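Local atomic coordinates of glycoside hydrolase family protein (Novosphingobium sp. PP1Y, PDB entry 6Q2F), a protein that probably hydrolyses terminal alpha-L-rhamnosyl bonds in glycosides, and carries a bound sodium ion. Residues A732-Y738 and Y789-G795; F767-T771 and A804-L809; V813-V819 and V857-I863; V820-P824 and V845-W849. The contacts are given in a common frame with arbitrary orientation. Residue numbers count along the deposited sequence, not the author numbering.

Interaction 1: residues A732-Y738 and Y789-G795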
loop_
_atom_site.group_PDB
_atom_site.type_symbol
_atom_site.label_atom_id
_atom_site.label_comp_id
_atom_site.label_asym_id
_atom_site.label_seq_id
_atom_site.Cartn_x
_atom_site.Cartn_y
_atom_site.Cartn_z
ATOM N N ALA A 732 14.345 1.486 -17.142
ATOM C CA ALA A 732 13.117 0.844 -17.597
ATOM C C ALA A 732 12.842 1.297 -19.018
ATOM O O ALA A 732 13.127 2.442 -19.367
ATOM C CB ALA A 732 11.929 1.181 -16.688
ATOM N N ASP A 733 12.300 0.397 -19.837
ATOM C CA ASP A 733 12.033 0.708 -21.231
ATOM C C ASP A 733 10.586 1.072 -21.496
ATOM O O ASP A 733 10.317 1.750 -22.492
ATOM C CB ASP A 733 12.423 -0.476 -22.128
ATOM C CG ASP A 733 13.917 -0.726 -22.135
ATOM O OD1 ASP A 733 14.689 0.249 -22.196
ATOM O OD2 ASP A 733 14.322 -1.891 -22.059
ATOM N N VAL A 734 9.657 0.655 -20.635
ATOM C CA VAL A 734 8.230 0.827 -20.877
ATOM C C VAL A 734 7.670 1.760 -19.812
ATOM O O VAL A 734 7.921 1.569 -18.616
ATOM C CB VAL A 734 7.490 -0.526 -20.888
ATOM C CG1 VAL A 734 5.992 -0.314 -21.025
ATOM C CG2 VAL A 734 8.011 -1.417 -22.028
ATOM N N ALA A 735 6.957 2.798 -20.249
ATOM C CA ALA A 735 6.154 3.612 -19.344
ATOM C C ALA A 735 4.727 3.095 -19.460
ATOM O O ALA A 735 4.078 3.273 -20.494
ATOM C CB ALA A 735 6.241 5.098 -19.698
ATOM N N TYR A 736 4.243 2.435 -18.414
ATOM C CA TYR A 736 2.939 1.784 -18.467
ATOM C C TYR A 736 1.898 2.782 -17.973
ATOM O O TYR A 736 1.752 2.998 -16.764
ATOM C CB TYR A 736 2.960 0.515 -17.626
ATOM C CG TYR A 736 1.715 -0.339 -17.691
ATOM C CD1 TYR A 736 0.489 0.146 -17.238
ATOM C CD2 TYR A 736 1.771 -1.656 -18.147
ATOM C CE1 TYR A 736 -0.660 -0.637 -17.279
ATOM C CE2 TYR A 736 0.624 -2.447 -18.190
ATOM C CZ TYR A 736 -0.591 -1.933 -17.753
ATOM O OH TYR A 736 -1.736 -2.692 -17.794
ATOM N N PHE A 737 1.159 3.378 -18.899
ATOM C CA PHE A 737 0.091 4.304 -18.544
ATOM C C PHE A 737 -1.143 3.496 -18.191
ATOM O O PHE A 737 -1.647 2.736 -19.028
ATOM C CB PHE A 737 -0.205 5.261 -19.694
ATOM C CG PHE A 737 -1.283 6.277 -19.388
ATOM C CD1 PHE A 737 -1.061 7.299 -18.486
ATOM C CD2 PHE A 737 -2.502 6.228 -20.045
ATOM C CE1 PHE A 737 -2.035 8.240 -18.231
ATOM C CE2 PHE A 737 -3.482 7.160 -19.794
ATOM C CZ PHE A 737 -3.253 8.168 -18.877
ATOM N N TYR A 738 -1.642 3.673 -16.966
ATOM C CA TYR A 738 -2.715 2.841 -16.443
ATOM C C TYR A 738 -4.053 3.556 -16.397
ATOM O O TYR A 738 -5.007 3.038 -15.808
ATOM C CB TYR A 738 -2.354 2.303 -15.053
ATOM C CG TYR A 738 -2.058 3.351 -13.992
ATOM C CD1 TYR A 738 -0.781 3.878 -13.849
ATOM C CD2 TYR A 738 -3.043 3.770 -13.104
ATOM C CE1 TYR A 738 -0.495 4.796 -12.864
ATOM C CE2 TYR A 738 -2.768 4.702 -12.117
ATOM C CZ TYR A 738 -1.494 5.211 -11.996
ATOM O OH TYR A 738 -1.199 6.130 -11.015
ATOM N N TYR A 789 12.322 6.162 -21.602
ATOM C CA TYR A 789 11.524 5.046 -22.077
ATOM C C TYR A 789 11.497 5.006 -23.601
ATOM O O TYR A 789 11.458 6.051 -24.270
ATOM C CB TYR A 789 10.097 5.155 -21.554
ATOM C CG TYR A 789 10.036 5.423 -20.070
ATOM C CD1 TYR A 789 10.109 4.375 -19.166
ATOM C CD2 TYR A 789 9.916 6.718 -19.573
ATOM C CE1 TYR A 789 10.053 4.598 -17.792
ATOM C CE2 TYR A 789 9.838 6.958 -18.190
ATOM C CZ TYR A 789 9.919 5.888 -17.319
ATOM O OH TYR A 789 9.878 6.099 -15.966
ATOM N N LYS A 790 11.460 3.775 -24.126
ATOM C CA LYS A 790 11.270 3.541 -25.551
ATOM C C LYS A 790 9.827 3.751 -25.977
ATOM O O LYS A 790 9.581 4.074 -27.144
ATOM C CB LYS A 790 11.690 2.115 -25.934
ATOM C CG LYS A 790 13.042 1.699 -25.413
ATOM C CD LYS A 790 14.151 2.598 -25.907
ATOM C CE LYS A 790 14.242 2.641 -27.420
ATOM N NZ LYS A 790 15.405 3.490 -27.832
ATOM N N THR A 791 8.867 3.569 -25.074
ATOM C CA THR A 791 7.470 3.626 -25.480
ATOM C C THR A 791 6.574 3.839 -24.268
ATOM O O THR A 791 6.954 3.555 -23.126
ATOM C CB THR A 791 7.047 2.346 -26.201
ATOM O OG1 THR A 791 5.716 2.504 -26.694
ATOM C CG2 THR A 791 7.062 1.186 -25.223
ATOM N N ILE A 792 5.381 4.350 -24.543
ATOM C CA ILE A 792 4.271 4.372 -23.606
ATOM C C ILE A 792 3.392 3.190 -23.954
ATOM O O ILE A 792 3.116 2.945 -25.132
ATOM C CB ILE A 792 3.470 5.687 -23.708
ATOM C CG1 ILE A 792 4.259 6.853 -23.116
ATOM C CG2 ILE A 792 2.115 5.549 -23.017
ATOM C CD1 ILE A 792 3.668 8.223 -23.439
ATOM N N TYR A 793 2.949 2.459 -22.947
ATOM C CA TYR A 793 1.993 1.380 -23.143
ATOM C C TYR A 793 0.644 1.798 -22.571
ATOM O O TYR A 793 0.579 2.297 -21.447
ATOM C CB TYR A 793 2.488 0.098 -22.480
ATOM C CG TYR A 793 1.521 -1.032 -22.637
ATOM C CD1 TYR A 793 1.485 -1.774 -23.809
ATOM C CD2 TYR A 793 0.639 -1.367 -21.612
ATOM C CE1 TYR A 793 0.591 -2.820 -23.969
ATOM C CE2 TYR A 793 -0.260 -2.411 -21.764
ATOM C CZ TYR A 793 -0.288 -3.129 -22.947
ATOM O OH TYR A 793 -1.185 -4.160 -23.117
ATOM N N LEU A 794 -0.428 1.599 -23.342
ATOM C CA LEU A 794 -1.765 1.975 -22.878
ATOM C C LEU A 794 -2.379 0.765 -22.195
ATOM O O LEU A 794 -2.867 -0.151 -22.855
ATOM C CB LEU A 794 -2.638 2.470 -24.025
ATOM C CG LEU A 794 -2.063 3.667 -24.780
ATOM C CD1 LEU A 794 -3.036 4.097 -25.837
ATOM C CD2 LEU A 794 -1.759 4.822 -23.831
ATOM N N GLY A 795 -2.354 0.763 -20.865
ATOM C CA GLY A 795 -2.909 -0.341 -20.105
ATOM C C GLY A 795 -3.924 0.140 -19.092
ATOM O O GLY A 795 -4.490 1.229 -19.251
#
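Tyr789 gives up the most surface here, 81 Å², and it does so by laying its ring over Ala735: CB of Ala735 sits 3.9 Å from the ring centroid, 14° off the normal, a clear CH-pi contact. The Tyr789 hydroxyl goes on to Asp763 in the adjoining strand 762-765. Ala735 is also where the backbones lock together. Its N donates to Thr791 O (3.0 Å), and its O accepts from Tyr793 N (2.8 Å). Phe737 repeats the pattern, N to Tyr793 O and O from Gly795 N, both 2.8 Å. This is a parallel ladder between neighbouring strands of a sheet with helices on both faces, its parallel strands in flavodoxin-like 2-1-3-4-5 order. Tyr793 lies on the face with Val734 and Tyr736; its CB touches Val734 CG1 at 3.8 Å, and its CD2 meets Tyr736 CE2 at 3.6 Å, the two ring planes inclined by 46°. Helix 868-874 covers that side through Ile868, which touches Val734, Thr791 and Tyr793, while Gln866 takes the Tyr793 hydroxyl.

Interaction 2: residues F767-T771 and A804-L809; sequences FNALT and AALRKL
Build two short helical pieces whose axes approach to 9.8 Å and run at 34° to each other, broadly parallel, with Phe767 opposite Ala805 (CA-CA 6.7 Å) and Thr771 opposite Lys808 (5.8 Å). Phe767 opens the first helix in the t rotamer, chi2 near 90°, and turns the edge of its ring to the partner: CZ lies 3.9 Å from Ala804 CB, and CE1 3.7 Å from Ala805 N. Arg555 adds a cation-pi contact to this ring. Leu770 (t, p) reaches in next, CD2 4.1 Å from Ala805 CB and CD1 4.2 Å from Leu809 CD1; beneath it and Leu809 lies Ile792 of strand 788-794, so this is two helices packed side by side on one face of an alpha/beta sheet. A wider pi-type turn lies at 769-771, though Thr771 N, and OG1 in the p rotamer, both bond to Phe767 O (2.9 Å); Thr771 CG2 lies 3.8 Å from Lys808 CB. The aliphatic part of Lys808 (t, p, t, t) passes alongside, CG 3.6 Å from both Leu770 O and Thr771 CA. No hydrogen bond or salt bridge joins the two segments, so the contact rests on van der Waals packing of apolar side chains and of Lys808 methylenes against backbone.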
loop_
_atom_site.group_PDB
_atom_site.type_symbol
_atom_site.label_atom_id
_atom_site.label_comp_id
_atom_site.label_asym_id
_atom_site.label_seq_id
_atom_site.Cartn_x
_atom_site.Cartn_y
_atom_site.Cartn_z
ATOM N N PHE A 767 -1.611 10.262 -15.018
ATOM C CA PHE A 767 -1.926 11.404 -15.869
ATOM C C PHE A 767 -0.908 12.522 -15.682
ATOM O O PHE A 767 -0.424 13.092 -16.666
ATOM C CB PHE A 767 -3.356 11.878 -15.583
ATOM C CG PHE A 767 -3.739 13.174 -16.269
ATOM C CD1 PHE A 767 -4.326 13.168 -17.530
ATOM C CD2 PHE A 767 -3.543 14.389 -15.629
ATOM C CE1 PHE A 767 -4.697 14.362 -18.158
ATOM C CE2 PHE A 767 -3.915 15.607 -16.242
ATOM C CZ PHE A 767 -4.503 15.588 -17.503
ATOM N N ASN A 768 -0.544 12.833 -14.434
ATOM C CA ASN A 768 0.400 13.927 -14.192
ATOM C C ASN A 768 1.758 13.633 -14.817
ATOM O O ASN A 768 2.362 14.501 -15.455
ATOM C CB ASN A 768 0.593 14.199 -12.696
ATOM C CG ASN A 768 1.622 15.318 -12.456
ATOM O OD1 ASN A 768 2.825 15.062 -12.293
ATOM N ND2 ASN A 768 1.160 16.563 -12.497
ATOM N N ALA A 769 2.276 12.424 -14.604
ATOM C CA ALA A 769 3.547 12.063 -15.218
ATOM C C ALA A 769 3.451 12.135 -16.738
ATOM O O ALA A 769 4.332 12.694 -17.390
ATOM C CB ALA A 769 3.982 10.671 -14.759
ATOM N N LEU A 770 2.382 11.587 -17.315
ATOM C CA LEU A 770 2.208 11.653 -18.765
ATOM C C LEU A 770 2.261 13.092 -19.268
ATOM O O LEU A 770 2.965 13.399 -20.240
ATOM C CB LEU A 770 0.885 10.995 -19.175
ATOM C CG LEU A 770 0.452 11.242 -20.626
ATOM C CD1 LEU A 770 1.444 10.633 -21.624
ATOM C CD2 LEU A 770 -0.956 10.720 -20.893
ATOM N N THR A 771 1.554 13.997 -18.592
ATOM C CA THR A 771 1.317 15.331 -19.135
ATOM C C THR A 771 2.307 16.391 -18.666
ATOM O O THR A 771 2.329 17.481 -19.248
ATOM C CB THR A 771 -0.095 15.808 -18.789
ATOM O OG1 THR A 771 -0.245 15.866 -17.368
ATOM C CG2 THR A 771 -1.138 14.865 -19.376
ATOM N N ALA A 804 -7.590 15.881 -22.560
ATOM C CA ALA A 804 -6.326 16.409 -22.058
ATOM C C ALA A 804 -5.218 15.363 -22.129
ATOM O O ALA A 804 -4.086 15.667 -22.520
ATOM C CB ALA A 804 -6.499 16.897 -20.614
ATOM N N ALA A 805 -5.513 14.124 -21.729
ATOM C CA ALA A 805 -4.503 13.079 -21.840
ATOM C C ALA A 805 -4.219 12.784 -23.299
ATOM O O ALA A 805 -3.061 12.633 -23.696
ATOM C CB ALA A 805 -4.948 11.802 -21.118
ATOM N N LEU A 806 -5.271 12.686 -24.114
ATOM C CA LEU A 806 -5.085 12.320 -25.516
ATOM C C LEU A 806 -4.275 13.379 -26.251
ATOM O O LEU A 806 -3.418 13.054 -27.089
ATOM C CB LEU A 806 -6.444 12.113 -26.172
ATOM C CG LEU A 806 -6.441 11.678 -27.633
ATOM C CD1 LEU A 806 -5.733 10.339 -27.779
ATOM C CD2 LEU A 806 -7.877 11.563 -28.105
ATOM N N ARG A 807 -4.523 14.652 -25.929
ATOM C CA ARG A 807 -3.753 15.748 -26.503
ATOM C C ARG A 807 -2.266 15.570 -26.239
ATOM O O ARG A 807 -1.436 15.695 -27.146
ATOM C CB ARG A 807 -4.219 17.075 -25.920
ATOM C CG ARG A 807 -5.437 17.673 -26.605
ATOM C CD ARG A 807 -6.014 18.797 -25.730
ATOM N NE ARG A 807 -6.974 19.610 -26.463
ATOM C CZ ARG A 807 -7.689 20.582 -25.918
ATOM N NH1 ARG A 807 -7.551 20.849 -24.625
ATOM N NH2 ARG A 807 -8.533 21.283 -26.665
ATOM N N LYS A 808 -1.913 15.312 -24.980
ATOM C CA LYS A 808 -0.506 15.169 -24.640
ATOM C C LYS A 808 0.089 13.945 -25.312
ATOM O O LYS A 808 1.219 13.982 -25.811
ATOM C CB LYS A 808 -0.328 15.082 -23.126
ATOM C CG LYS A 808 1.115 15.282 -22.726
ATOM C CD LYS A 808 1.549 16.742 -22.921
ATOM C CE LYS A 808 3.070 16.869 -22.890
ATOM N NZ LYS A 808 3.552 18.285 -22.922
ATOM N N LEU A 809 -0.667 12.856 -25.351
ATOM C CA LEU A 809 -0.177 11.636 -25.977
ATOM C C LEU A 809 0.051 11.852 -27.466
ATOM O O LEU A 809 1.106 11.491 -28.002
ATOM C CB LEU A 809 -1.176 10.517 -25.723
ATOM C CG LEU A 809 -0.761 9.113 -26.083
ATOM C CD1 LEU A 809 0.203 8.562 -25.007
ATOM C CD2 LEU A 809 -2.025 8.289 -26.202
#

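Interaction 3: residues V813-V819 and V857-I863; sequences VVGGATV and VGKGRVI
Four backbone hydrogen bonds join the segments. Val819 N donates to Arg861 O and Ile863 N to Val819 O, each 2.8 Å; Arg861 N reaches Ala817 O and Lys859 N reaches Val814 O, each 3.1 Å. The first three set a parallel register, Thr818 beside Arg861 (CA-CA 4.6 Å) and Val819 beside Val862 (4.7 Å). Before it, 813-814 ends a helix in a Schellman motif at Gly816 (phi 128°), whose N bonds to Val813 O at 2.8 Å. Opposite, a type II' turn from Val857 to Gly860 makes the hairpin joining strands 854-857 and 860-863, with Gly858 at phi 59°, psi -137°. Helix end and hairpin thus dock together as strand 818-820 enters the sheet of this alpha/beta domain. The glycines fit tightly: a CB on Gly858 would lie 2.7 Å from Val814 CA, and one on Gly860 2.1 Å from Val813 O. Val813 (t) sends CG1 to Val857 CB (3.6 Å) and to Val862 CG2 (3.8 Å), near Leu848 of helix 838-848. Val819 and Val862, both t, share a face, CB of the former 4.4 Å from CG2 of the latter. Arg861 shares the other face with Thr818, its extended all-trans side chain salt-bridged to Asp854.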
loop_
_atom_site.group_PDB
_atom_site.type_symbol
_atom_site.label_atom_id
_atom_site.label_comp_id
_atom_site.label_asym_id
_atom_site.label_seq_id
_atom_site.Cartn_x
_atom_site.Cartn_y
_atom_site.Cartn_z
ATOM N N VAL A 813 3.654 11.628 -29.468
ATOM C CA VAL A 813 3.748 10.836 -30.695
ATOM C C VAL A 813 4.231 11.703 -31.852
ATOM O O VAL A 813 5.260 11.418 -32.475
ATOM C CB VAL A 813 2.395 10.170 -31.018
ATOM C CG1 VAL A 813 2.451 9.492 -32.373
ATOM C CG2 VAL A 813 2.024 9.148 -29.952
ATOM N N VAL A 814 3.504 12.794 -32.142
ATOM C CA VAL A 814 3.882 13.658 -33.266
ATOM C C VAL A 814 5.297 14.208 -33.075
ATOM O O VAL A 814 6.034 14.426 -34.045
ATOM C CB VAL A 814 2.836 14.773 -33.454
ATOM C CG1 VAL A 814 3.318 15.837 -34.447
ATOM C CG2 VAL A 814 1.526 14.156 -33.984
ATOM N N GLY A 815 5.717 14.398 -31.817
ATOM C CA GLY A 815 7.067 14.856 -31.529
ATOM C C GLY A 815 8.139 13.776 -31.625
ATOM O O GLY A 815 9.319 14.090 -31.436
ATOM N N GLY A 816 7.753 12.526 -31.875
ATOM C CA GLY A 816 8.712 11.464 -32.167
ATOM C C GLY A 816 8.594 10.196 -31.334
ATOM O O GLY A 816 9.359 9.252 -31.544
ATOM N N ALA A 817 7.655 10.149 -30.389
ATOM C CA ALA A 817 7.572 9.022 -29.470
ATOM C C ALA A 817 6.724 7.890 -30.042
ATOM O O ALA A 817 5.905 8.076 -30.943
ATOM C CB ALA A 817 6.998 9.457 -28.121
ATOM N N THR A 818 6.907 6.712 -29.465
ATOM C CA THR A 818 6.143 5.521 -29.807
ATOM C C THR A 818 5.129 5.216 -28.715
ATOM O O THR A 818 5.458 5.263 -27.522
ATOM C CB THR A 818 7.078 4.322 -30.004
ATOM O OG1 THR A 818 8.101 4.681 -30.941
ATOM C CG2 THR A 818 6.317 3.109 -30.511
ATOM N N VAL A 819 3.903 4.906 -29.124
ATOM C CA VAL A 819 2.843 4.471 -28.222
ATOM C C VAL A 819 2.401 3.084 -28.653
ATOM O O VAL A 819 2.170 2.839 -29.842
ATOM C CB VAL A 819 1.635 5.430 -28.218
ATOM C CG1 VAL A 819 0.423 4.761 -27.565
ATOM C CG2 VAL A 819 1.975 6.706 -27.517
ATOM N N VAL A 857 3.079 8.416 -37.357
ATOM C CA VAL A 857 2.189 9.505 -36.973
ATOM C C VAL A 857 3.093 10.669 -36.602
ATOM O O VAL A 857 3.748 10.632 -35.547
ATOM C CB VAL A 857 1.282 9.122 -35.790
ATOM C CG1 VAL A 857 0.275 10.241 -35.468
ATOM C CG2 VAL A 857 0.587 7.781 -36.051
ATOM N N GLY A 858 3.129 11.695 -37.448
ATOM C CA GLY A 858 4.135 12.717 -37.263
ATOM C C GLY A 858 5.504 12.080 -37.326
ATOM O O GLY A 858 5.768 11.211 -38.161
ATOM N N LYS A 859 6.389 12.486 -36.426
ATOM C CA LYS A 859 7.695 11.846 -36.395
ATOM C C LYS A 859 7.712 10.573 -35.552
ATOM O O LYS A 859 8.767 9.947 -35.443
ATOM C CB LYS A 859 8.753 12.828 -35.882
ATOM C CG LYS A 859 8.709 14.177 -36.599
ATOM C CD LYS A 859 10.043 14.898 -36.482
ATOM C CE LYS A 859 9.875 16.326 -35.990
ATOM N NZ LYS A 859 10.482 17.312 -36.925
ATOM N N GLY A 860 6.580 10.166 -34.974
ATOM C CA GLY A 860 6.522 9.037 -34.076
ATOM C C GLY A 860 5.749 7.862 -34.638
ATOM O O GLY A 860 5.589 7.703 -35.857
ATOM N N ARG A 861 5.229 7.035 -33.731
ATOM C CA ARG A 861 4.693 5.747 -34.144
ATOM C C ARG A 861 3.691 5.244 -33.120
ATOM O O ARG A 861 3.911 5.363 -31.918
ATOM C CB ARG A 861 5.839 4.748 -34.329
ATOM C CG ARG A 861 5.431 3.349 -34.708
ATOM C CD ARG A 861 6.676 2.498 -34.850
ATOM N NE ARG A 861 6.401 1.193 -35.437
ATOM C CZ ARG A 861 7.325 0.252 -35.593
ATOM N NH1 ARG A 861 8.571 0.487 -35.201
ATOM N NH2 ARG A 861 7.001 -0.919 -36.122
ATOM N N VAL A 862 2.596 4.678 -33.605
ATOM C CA VAL A 862 1.545 4.113 -32.770
ATOM C C VAL A 862 1.340 2.678 -33.226
ATOM O O VAL A 862 0.921 2.439 -34.367
ATOM C CB VAL A 862 0.229 4.899 -32.868
ATOM C CG1 VAL A 862 -0.876 4.194 -32.067
ATOM C CG2 VAL A 862 0.417 6.334 -32.397
ATOM N N ILE A 863 1.626 1.728 -32.342
ATOM C CA ILE A 863 1.439 0.306 -32.606
ATOM C C ILE A 863 0.171 -0.133 -31.874
ATOM O O ILE A 863 0.135 -0.172 -30.641
ATOM C CB ILE A 863 2.661 -0.508 -32.167
ATOM C CG1 ILE A 863 3.920 0.062 -32.818
ATOM C CG2 ILE A 863 2.485 -1.973 -32.522
ATOM C CD1 ILE A 863 5.199 -0.678 -32.434
#

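Interaction 4: residues V820-P824 and V845-W849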
loop_
_atom_site.group_PDB
_atom_site.type_symbol
_atom_site.label_atom_id
_atom_site.label_comp_id
_atom_site.label_asym_id
_atom_site.label_seq_id
_atom_site.Cartn_x
_atom_site.Cartn_y
_atom_site.Cartn_z
ATOM N N VAL A 820 2.315 2.173 -27.689
ATOM C CA VAL A 820 1.796 0.828 -27.906
ATOM C C VAL A 820 0.461 0.733 -27.189
ATOM O O VAL A 820 0.398 0.873 -25.958
ATOM C CB VAL A 820 2.767 -0.239 -27.388
ATOM C CG1 VAL A 820 2.187 -1.646 -27.607
ATOM C CG2 VAL A 820 4.115 -0.062 -28.049
ATOM N N GLY A 821 -0.594 0.484 -27.943
ATOM C CA GLY A 821 -1.905 0.335 -27.350
ATOM C C GLY A 821 -2.991 0.529 -28.375
ATOM O O GLY A 821 -2.779 1.066 -29.461
ATOM N N LYS A 822 -4.188 0.102 -28.002
ATOM C CA LYS A 822 -5.341 0.254 -28.865
ATOM C C LYS A 822 -6.073 1.551 -28.544
ATOM O O LYS A 822 -5.957 2.115 -27.444
ATOM C CB LYS A 822 -6.267 -0.956 -28.739
ATOM C CG LYS A 822 -5.675 -2.186 -29.430
ATOM C CD LYS A 822 -6.476 -3.460 -29.213
ATOM C CE LYS A 822 -5.821 -4.620 -29.959
ATOM N NZ LYS A 822 -6.413 -5.946 -29.607
ATOM N N ALA A 823 -6.806 2.037 -29.541
ATOM C CA ALA A 823 -7.464 3.326 -29.430
ATOM C C ALA A 823 -8.436 3.336 -28.251
ATOM O O ALA A 823 -9.192 2.376 -28.062
ATOM C CB ALA A 823 -8.205 3.648 -30.732
ATOM N N PRO A 824 -8.460 4.402 -27.454
ATOM C CA PRO A 824 -9.496 4.522 -26.427
ATOM C C PRO A 824 -10.871 4.618 -27.068
ATOM O O PRO A 824 -11.008 4.993 -28.235
ATOM C CB PRO A 824 -9.124 5.814 -25.706
ATOM C CG PRO A 824 -8.501 6.630 -26.775
ATOM C CD PRO A 824 -7.681 5.649 -27.579
ATOM N N VAL A 845 -7.979 10.629 -32.097
ATOM C CA VAL A 845 -8.036 9.173 -32.162
ATOM C C VAL A 845 -7.837 8.711 -33.598
ATOM O O VAL A 845 -7.059 7.791 -33.863
ATOM C CB VAL A 845 -9.351 8.646 -31.564
ATOM C CG1 VAL A 845 -9.515 7.168 -31.889
ATOM C CG2 VAL A 845 -9.350 8.834 -30.046
ATOM N N ALA A 846 -8.507 9.364 -34.557
ATOM C CA ALA A 846 -8.347 8.958 -35.951
ATOM C C ALA A 846 -6.906 9.134 -36.422
ATOM O O ALA A 846 -6.421 8.338 -37.223
ATOM C CB ALA A 846 -9.318 9.733 -36.867
ATOM N N ARG A 847 -6.196 10.146 -35.915
ATOM C CA ARG A 847 -4.824 10.366 -36.366
ATOM C C ARG A 847 -3.874 9.321 -35.792
ATOM O O ARG A 847 -3.024 8.784 -36.515
ATOM C CB ARG A 847 -4.344 11.774 -36.000
ATOM C CG ARG A 847 -3.148 12.204 -36.859
ATOM C CD ARG A 847 -2.492 13.502 -36.391
ATOM N NE ARG A 847 -1.213 13.674 -37.079
ATOM C CZ ARG A 847 -0.429 14.743 -36.972
ATOM N NH1 ARG A 847 -0.778 15.761 -36.206
ATOM N NH2 ARG A 847 0.710 14.799 -37.646
ATOM N N LEU A 848 -3.993 9.018 -34.499
ATOM C CA LEU A 848 -3.068 8.060 -33.909
ATOM C C LEU A 848 -3.422 6.631 -34.277
ATOM O O LEU A 848 -2.543 5.765 -34.264
ATOM C CB LEU A 848 -3.021 8.184 -32.380
ATOM C CG LEU A 848 -2.597 9.483 -31.715
ATOM C CD1 LEU A 848 -2.020 9.249 -30.332
ATOM C CD2 LEU A 848 -1.648 10.262 -32.586
ATOM N N TRP A 849 -4.686 6.363 -34.584
ATOM C CA TRP A 849 -5.156 5.011 -34.892
ATOM C C TRP A 849 -5.883 5.026 -36.228
ATOM O O TRP A 849 -7.102 4.827 -36.289
ATOM C CB TRP A 849 -6.053 4.477 -33.774
ATOM C CG TRP A 849 -5.268 4.151 -32.538
ATOM C CD1 TRP A 849 -4.581 3.005 -32.295
ATOM C CD2 TRP A 849 -5.075 4.988 -31.392
ATOM N NE1 TRP A 849 -3.976 3.070 -31.071
ATOM C CE2 TRP A 849 -4.259 4.278 -30.494
ATOM C CE3 TRP A 849 -5.518 6.264 -31.037
ATOM C CZ2 TRP A 849 -3.875 4.799 -29.258
ATOM C CZ3 TRP A 849 -5.129 6.788 -29.808
ATOM C CH2 TRP A 849 -4.318 6.055 -28.939
#
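A single hydrogen bond crosses this contact: Trp849 NE1 donates to Gly821 O at 2.8 Å, with an N-H...O angle of 161°, so the carbonyl lies at the edge of the indole, near its plane. Gly821 has phi 161° and psi 165°, a region where a CB would collide with the preceding carbonyl oxygen. CH-pi contacts come next. Ala823 CA sits 3.6 Å from the centroid of the six-membered ring of Trp849, and Pro824 CD lies 3.9 Å from that same centroid, both over the ring face. Apolar side chains finish the job: Ala823 CB touches Trp849 CD2 at 3.5 Å and Val845 CG1 at 3.9 Å, and Pro824 CG meets Val845 CG2 at 4.0 Å. Trp849 is the first residue beyond helix 838-848, so the contact fastens the end of that helix to the loop leaving strand 818-820, an interior strand of the alpha/beta sheet. One indole therefore serves twice, its NH satisfying a loop carbonyl and its face covering the apolar Ala823-Pro824 pair.

In the fold
From the N-terminal side, strand 734-737 comes first, and interaction 1 closes the loop from it to strand 788-794. Interaction 2 opens within that loop, at helix 767-773, and closes beyond it on helix 803-814, so the two cross; Ile792, Phe737, Leu770 and Leu809 pack where they meet. Interaction 3 follows in series, running from the end of helix 803-814 and strand 818-820 to strand 860-863. Interaction 4 falls wholly within its span, bringing the end of helix 838-848 up to loop 820-824. Strand 818-820 bonds to 788-794, so interactions 1 and 3 extend one sheet; interaction 2 pairs two helices lying on that sheet and meets interaction 4 through Leu806 and Val845.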